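Long-range contacts in CalU16 (Micromonospora echinospora, PDB 4FPW), which probably protects its producing bacterium from the enediyne antibiotic calicheamicin by acting as a self-sacrifice resistance protein: residues T6-G11 with E171-L176; S22-Q27 with L108-H113. One frame throughout, in Å; residues are numbered along the deposited sequence.

Interaction 1: residues T6-G11 with E171-L176; sequences TERALG and EAWAAL
R8 lies over one face of the W173 indole, while A9 O and L10 CD2 meet the edge of the same ring. R8 CD stands 3.8 Å from the centroid of the six-membered ring of W173, 27° off the normal, which makes a CH-pi contact offset toward the rim. At the edge, A9 O lies in the plane of the ring, 3.2 Å from W173 CZ3, where it meets the electropositive C-H rim. The R8 guanidinium has the methyl of A172 over one face, with A172 CB 3.2 Å from R8 NH1, and its plane is turned 67° from that of the indole. R8 chi1 (-64°) sets CG anti to the carbonyl carbon, and from there the chain runs extended to NE across the ring. Arginine suits this place because its methylenes cover the aromatic face while its charged end reaches past it. Alanine at 172, one turn before L176, keeps the helix slim where the guanidinium passes. L10 CD2 also meets the edge, 4.1 Å from W173 CZ3, and L10 CD1 lies 4.0 Å from L176 CB. L176 CD1 in turn touches R8 CB. Helix 161-177 is thus pinned to strand 7-15, and W173 also touches I23 and I25 of strand 20-29 and V126 of helix 118-138. No hydrogen bond joins the two segments directly; E129 of helix 118-138 forms a salt bridge with R8 NE and a hydrogen bond with W173 NE1, so one carboxylate probably fixes both partners of the CH-pi contact and offsets the arginine charge.

Interaction 2: residues S22-Q27 with L108-H113; sequences SIIIRQ and LLELEH
I23, I25 and Q27 pair with H113, L111 and L109 as antiparallel hydrogen-bonded pairs, alternating with the non-hydrogen-bonded pairs I24-E112 and R26-E110, and the two strands run at 168°. At the central pair, I25 N and L111 O are 2.9 Å apart, and L111 N returns a bond to I25 O. In between, alpha hydrogens point at carbonyl oxygens, as from E112 CA to I23 O at 3.0 Å. The beta-branched isoleucines suit such extended backbone. I23, I25, Q27, L109, L111 and H113 share one face of the sheet, and I23, Q27, L111 and H113 touch helix 118-138. This is the helix-grip arrangement of the Bet v 1-like clan, a curved antiparallel sheet holding a long helix, and it explains the mostly apolar residues here. H113 and Q27 are the polar exceptions, H113 ND1 hydrogen-bonded to W128 NE1 of that helix and Q27 OE1 to Y29 OH. The other face carries I24, R26, E110 and E112. R26 and E110 extend together in the same direction; their guanidinium and carboxylate planes stand 89° apart, and R26 NE makes a weak, long salt bridge to E110 OE2 at 3.5 Å. Each has a further partner, E7 for R26 and R99 for E110. E112, with CG anti to the backbone N (chi1 178°), runs alongside I24, its CD 3.5 Å from I24 CG1, and its OE1 ends in a salt bridge to R99.

In the fold
The centres of the two interactions lie about 10 Å apart, joined through a shared antiparallel sheet in which strand 7-15 is next to strand 20-29, and strand 20-29 next to strand 106-115. Along the chain, both strands of interaction 2 come between the two segments of interaction 1, which brings the N-terminal strand and the last helix together. A backbone hydrogen bond between A9 and I24 and the packing of L10 CD2 against S22 O tie them directly. Interaction 2 is buried, about 7 Å from the centre of the chain, whereas interaction 1 lies nearer the surface, about 14 Å out. Together they carry the sheet from its interior to the edge strand, where helix 161-177 packs.

Interaction 1: residues T6-G11 with E171-L176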
loop_
_atom_site.group_PDB
_atom_site.type_symbol
_atom_site.label_atom_id
_atom_site.label_comp_id
_atom_site.label_asym_id
_atom_site.label_seq_id
_atom_site.Cartn_x
_atom_site.Cartn_y
_atom_site.Cartn_z
ATOM N N THR A 6 7.093 -3.163 -11.923
ATOM C CA THR A 6 7.084 -3.494 -10.484
ATOM C C THR A 6 7.871 -4.773 -10.102
ATOM O O THR A 6 7.824 -5.801 -10.798
ATOM C CB THR A 6 5.655 -3.599 -9.870
ATOM O OG1 THR A 6 5.453 -4.898 -9.292
ATOM C CG2 THR A 6 4.544 -3.293 -10.883
ATOM N N GLU A 7 8.570 -4.656 -8.967
ATOM C CA GLU A 7 9.305 -5.733 -8.324
ATOM C C GLU A 7 8.609 -6.018 -7.007
ATOM O O GLU A 7 8.514 -5.138 -6.137
ATOM C CB GLU A 7 10.743 -5.291 -8.035
ATOM C CG GLU A 7 11.611 -6.332 -7.340
ATOM C CD GLU A 7 13.008 -5.807 -7.044
ATOM O OE1 GLU A 7 13.150 -5.025 -6.080
ATOM O OE2 GLU A 7 13.972 -6.168 -7.770
ATOM N N ARG A 8 8.128 -7.247 -6.870
ATOM C CA ARG A 8 7.480 -7.708 -5.662
ATOM C C ARG A 8 8.483 -8.383 -4.762
ATOM O O ARG A 8 9.456 -8.976 -5.233
ATOM C CB ARG A 8 6.410 -8.732 -5.997
ATOM C CG ARG A 8 5.263 -8.207 -6.832
ATOM C CD ARG A 8 4.321 -9.344 -7.198
ATOM N NE ARG A 8 3.579 -9.001 -8.400
ATOM C CZ ARG A 8 3.772 -9.534 -9.604
ATOM N NH1 ARG A 8 4.662 -10.492 -9.796
ATOM N NH2 ARG A 8 3.038 -9.116 -10.627
ATOM N N ALA A 9 8.202 -8.339 -3.459
ATOM C CA ALA A 9 9.051 -8.985 -2.467
ATOM C C ALA A 9 8.327 -9.251 -1.132
ATOM O O ALA A 9 7.145 -8.908 -0.942
ATOM C CB ALA A 9 10.303 -8.158 -2.244
ATOM N N LEU A 10 9.066 -9.893 -0.229
ATOM C CA LEU A 10 8.586 -10.267 1.082
ATOM C C LEU A 10 9.556 -9.772 2.127
ATOM O O LEU A 10 10.758 -9.915 1.978
ATOM C CB LEU A 10 8.432 -11.786 1.182
ATOM C CG LEU A 10 7.411 -12.359 0.193
ATOM C CD1 LEU A 10 7.394 -13.878 0.287
ATOM C CD2 LEU A 10 6.021 -11.795 0.445
ATOM N N GLY A 11 9.012 -9.162 3.173
ATOM C CA GLY A 11 9.782 -8.757 4.335
ATOM C C GLY A 11 9.269 -9.401 5.615
ATOM O O GLY A 11 8.574 -10.427 5.594
ATOM N N GLU A 171 -1.032 -15.598 -8.184
ATOM C CA GLU A 171 -0.059 -16.691 -8.352
ATOM C C GLU A 171 1.377 -16.242 -8.024
ATOM O O GLU A 171 2.139 -16.977 -7.391
ATOM C CB GLU A 171 -0.125 -17.267 -9.768
ATOM C CG GLU A 171 -1.284 -18.228 -9.990
ATOM C CD GLU A 171 -1.578 -18.465 -11.459
ATOM O OE1 GLU A 171 -0.692 -18.203 -12.309
ATOM O OE2 GLU A 171 -2.702 -18.915 -11.768
ATOM N N ALA A 172 1.729 -15.029 -8.430
ATOM C CA ALA A 172 3.044 -14.471 -8.118
ATOM C C ALA A 172 3.297 -14.314 -6.622
ATOM O O ALA A 172 4.337 -14.744 -6.117
ATOM C CB ALA A 172 3.225 -13.134 -8.817
ATOM N N TRP A 173 2.359 -13.707 -5.906
ATOM C CA TRP A 173 2.475 -13.613 -4.450
ATOM C C TRP A 173 2.367 -15.000 -3.778
ATOM O O TRP A 173 3.130 -15.318 -2.864
ATOM C CB TRP A 173 1.413 -12.688 -3.901
ATOM C CG TRP A 173 1.606 -11.262 -4.249
ATOM C CD1 TRP A 173 0.821 -10.511 -5.062
ATOM C CD2 TRP A 173 2.629 -10.399 -3.769
ATOM N NE1 TRP A 173 1.280 -9.220 -5.109
ATOM C CE2 TRP A 173 2.399 -9.127 -4.330
ATOM C CE3 TRP A 173 3.717 -10.571 -2.911
ATOM C CZ2 TRP A 173 3.220 -8.036 -4.069
ATOM C CZ3 TRP A 173 4.521 -9.490 -2.644
ATOM C CH2 TRP A 173 4.273 -8.231 -3.231
ATOM N N ALA A 174 1.436 -15.829 -4.246
ATOM C CA ALA A 174 1.280 -17.177 -3.699
ATOM C C ALA A 174 2.575 -17.970 -3.810
ATOM O O ALA A 174 2.965 -18.656 -2.863
ATOM C CB ALA A 174 0.155 -17.917 -4.393
ATOM N N ALA A 175 3.236 -17.866 -4.966
ATOM C CA ALA A 175 4.465 -18.612 -5.224
ATOM C C ALA A 175 5.645 -18.060 -4.441
ATOM O O ALA A 175 6.501 -18.806 -4.017
ATOM C CB ALA A 175 4.782 -18.617 -6.717
ATOM N N LEU A 176 5.705 -16.749 -4.277
ATOM C CA LEU A 176 6.723 -16.140 -3.409
ATOM C C LEU A 176 6.503 -16.516 -1.934
ATOM O O LEU A 176 7.463 -16.628 -1.178
ATOM C CB LEU A 176 6.717 -14.608 -3.536
ATOM C CG LEU A 176 7.157 -13.995 -4.859
ATOM C CD1 LEU A 176 6.835 -12.511 -4.884
ATOM C CD2 LEU A 176 8.644 -14.225 -5.109
#

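Interaction 2: residues S22-Q27 with L108-H113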
loop_
_atom_site.group_PDB
_atom_site.type_symbol
_atom_site.label_atom_id
_atom_site.label_comp_id
_atom_site.label_asym_id
_atom_site.label_seq_id
_atom_site.Cartn_x
_atom_site.Cartn_y
_atom_site.Cartn_z
ATOM N N SER A 22 5.626 -9.795 5.269
ATOM C CA SER A 22 5.050 -8.672 4.521
ATOM C C SER A 22 5.203 -8.728 3.000
ATOM O O SER A 22 6.109 -9.366 2.442
ATOM C CB SER A 22 5.616 -7.337 5.024
ATOM O OG SER A 22 7.026 -7.300 4.919
ATOM N N ILE A 23 4.269 -8.025 2.370
ATOM C CA ILE A 23 4.250 -7.704 0.962
ATOM C C ILE A 23 5.071 -6.453 0.783
ATOM O O ILE A 23 4.953 -5.518 1.580
ATOM C CB ILE A 23 2.792 -7.435 0.521
ATOM C CG1 ILE A 23 2.238 -8.645 -0.234
ATOM C CG2 ILE A 23 2.648 -6.170 -0.324
ATOM C CD1 ILE A 23 2.565 -9.987 0.391
ATOM N N ILE A 24 5.903 -6.434 -0.259
ATOM C CA ILE A 24 6.681 -5.246 -0.590
ATOM C C ILE A 24 6.611 -5.013 -2.092
ATOM O O ILE A 24 7.015 -5.869 -2.877
ATOM C CB ILE A 24 8.144 -5.380 -0.132
ATOM C CG1 ILE A 24 8.234 -5.309 1.398
ATOM C CG2 ILE A 24 8.991 -4.259 -0.716
ATOM C CD1 ILE A 24 9.554 -5.794 1.967
ATOM N N ILE A 25 6.101 -3.847 -2.474
ATOM C CA ILE A 25 5.885 -3.501 -3.854
ATOM C C ILE A 25 6.762 -2.314 -4.154
ATOM O O ILE A 25 6.731 -1.326 -3.415
ATOM C CB ILE A 25 4.419 -3.152 -4.100
ATOM C CG1 ILE A 25 3.594 -4.434 -4.117
ATOM C CG2 ILE A 25 4.228 -2.393 -5.412
ATOM C CD1 ILE A 25 2.116 -4.180 -3.934
ATOM N N ARG A 26 7.549 -2.433 -5.229
ATOM C CA ARG A 26 8.461 -1.385 -5.647
ATOM C C ARG A 26 8.143 -0.999 -7.069
ATOM O O ARG A 26 8.067 -1.855 -7.961
ATOM C CB ARG A 26 9.913 -1.852 -5.572
ATOM C CG ARG A 26 10.307 -2.512 -4.249
ATOM C CD ARG A 26 11.820 -2.612 -4.136
ATOM N NE ARG A 26 12.251 -3.038 -2.805
ATOM C CZ ARG A 26 12.589 -4.280 -2.452
ATOM N NH1 ARG A 26 12.564 -5.298 -3.317
ATOM N NH2 ARG A 26 12.968 -4.507 -1.199
ATOM N N GLN A 27 7.958 0.297 -7.265
ATOM C CA GLN A 27 7.603 0.861 -8.539
ATOM C C GLN A 27 8.268 2.203 -8.649
ATOM O O GLN A 27 8.334 2.965 -7.672
ATOM C CB GLN A 27 6.113 1.072 -8.633
ATOM C CG GLN A 27 5.293 -0.198 -8.520
ATOM C CD GLN A 27 3.832 0.076 -8.767
ATOM O OE1 GLN A 27 3.242 0.926 -8.105
ATOM N NE2 GLN A 27 3.235 -0.641 -9.716
ATOM N N LEU A 108 11.341 6.300 -6.390
ATOM C CA LEU A 108 11.152 4.848 -6.183
ATOM C C LEU A 108 10.147 4.578 -5.054
ATOM O O LEU A 108 10.513 4.457 -3.889
ATOM C CB LEU A 108 12.476 4.093 -5.899
ATOM C CG LEU A 108 12.291 2.610 -5.434
ATOM C CD1 LEU A 108 11.475 1.806 -6.430
ATOM C CD2 LEU A 108 13.574 1.849 -5.123
ATOM N N LEU A 109 8.876 4.463 -5.400
ATOM C CA LEU A 109 7.862 4.179 -4.389
ATOM C C LEU A 109 8.105 2.814 -3.787
ATOM O O LEU A 109 8.535 1.904 -4.493
ATOM C CB LEU A 109 6.467 4.244 -5.006
ATOM C CG LEU A 109 5.295 3.760 -4.151
ATOM C CD1 LEU A 109 4.088 4.636 -4.383
ATOM C CD2 LEU A 109 4.920 2.315 -4.439
ATOM N N GLU A 110 7.848 2.672 -2.485
ATOM C CA GLU A 110 7.845 1.365 -1.843
ATOM C C GLU A 110 6.656 1.261 -0.908
ATOM O O GLU A 110 6.490 2.083 -0.002
ATOM C CB GLU A 110 9.150 1.096 -1.070
ATOM C CG GLU A 110 10.326 0.780 -1.990
ATOM C CD GLU A 110 11.527 0.150 -1.302
ATOM O OE1 GLU A 110 12.661 0.484 -1.723
ATOM O OE2 GLU A 110 11.344 -0.693 -0.389
ATOM N N LEU A 111 5.829 0.249 -1.135
ATOM C CA LEU A 111 4.667 0.044 -0.314
ATOM C C LEU A 111 4.682 -1.334 0.287
ATOM O O LEU A 111 4.609 -2.332 -0.442
ATOM C CB LEU A 111 3.379 0.254 -1.091
ATOM C CG LEU A 111 2.164 0.295 -0.153
ATOM C CD1 LEU A 111 1.185 1.335 -0.651
ATOM C CD2 LEU A 111 1.473 -1.054 -0.034
ATOM N N GLU A 112 4.748 -1.365 1.627
ATOM C CA GLU A 112 4.847 -2.596 2.391
ATOM C C GLU A 112 3.691 -2.708 3.356
ATOM O O GLU A 112 3.489 -1.840 4.210
ATOM C CB GLU A 112 6.160 -2.652 3.181
ATOM C CG GLU A 112 6.281 -3.914 4.030
ATOM C CD GLU A 112 7.635 -4.105 4.677
ATOM O OE1 GLU A 112 8.497 -3.197 4.625
ATOM O OE2 GLU A 112 7.837 -5.198 5.232
ATOM N N HIS A 113 2.954 -3.796 3.213
ATOM C CA HIS A 113 1.851 -4.138 4.080
ATOM C C HIS A 113 2.260 -5.409 4.798
ATOM O O HIS A 113 2.543 -6.429 4.165
ATOM C CB HIS A 113 0.604 -4.385 3.244
ATOM C CG HIS A 113 -0.671 -4.438 4.031
ATOM N ND1 HIS A 113 -1.863 -3.969 3.528
ATOM C CD2 HIS A 113 -0.951 -4.907 5.269
ATOM C CE1 HIS A 113 -2.825 -4.160 4.406
ATOM N NE2 HIS A 113 -2.296 -4.721 5.474
#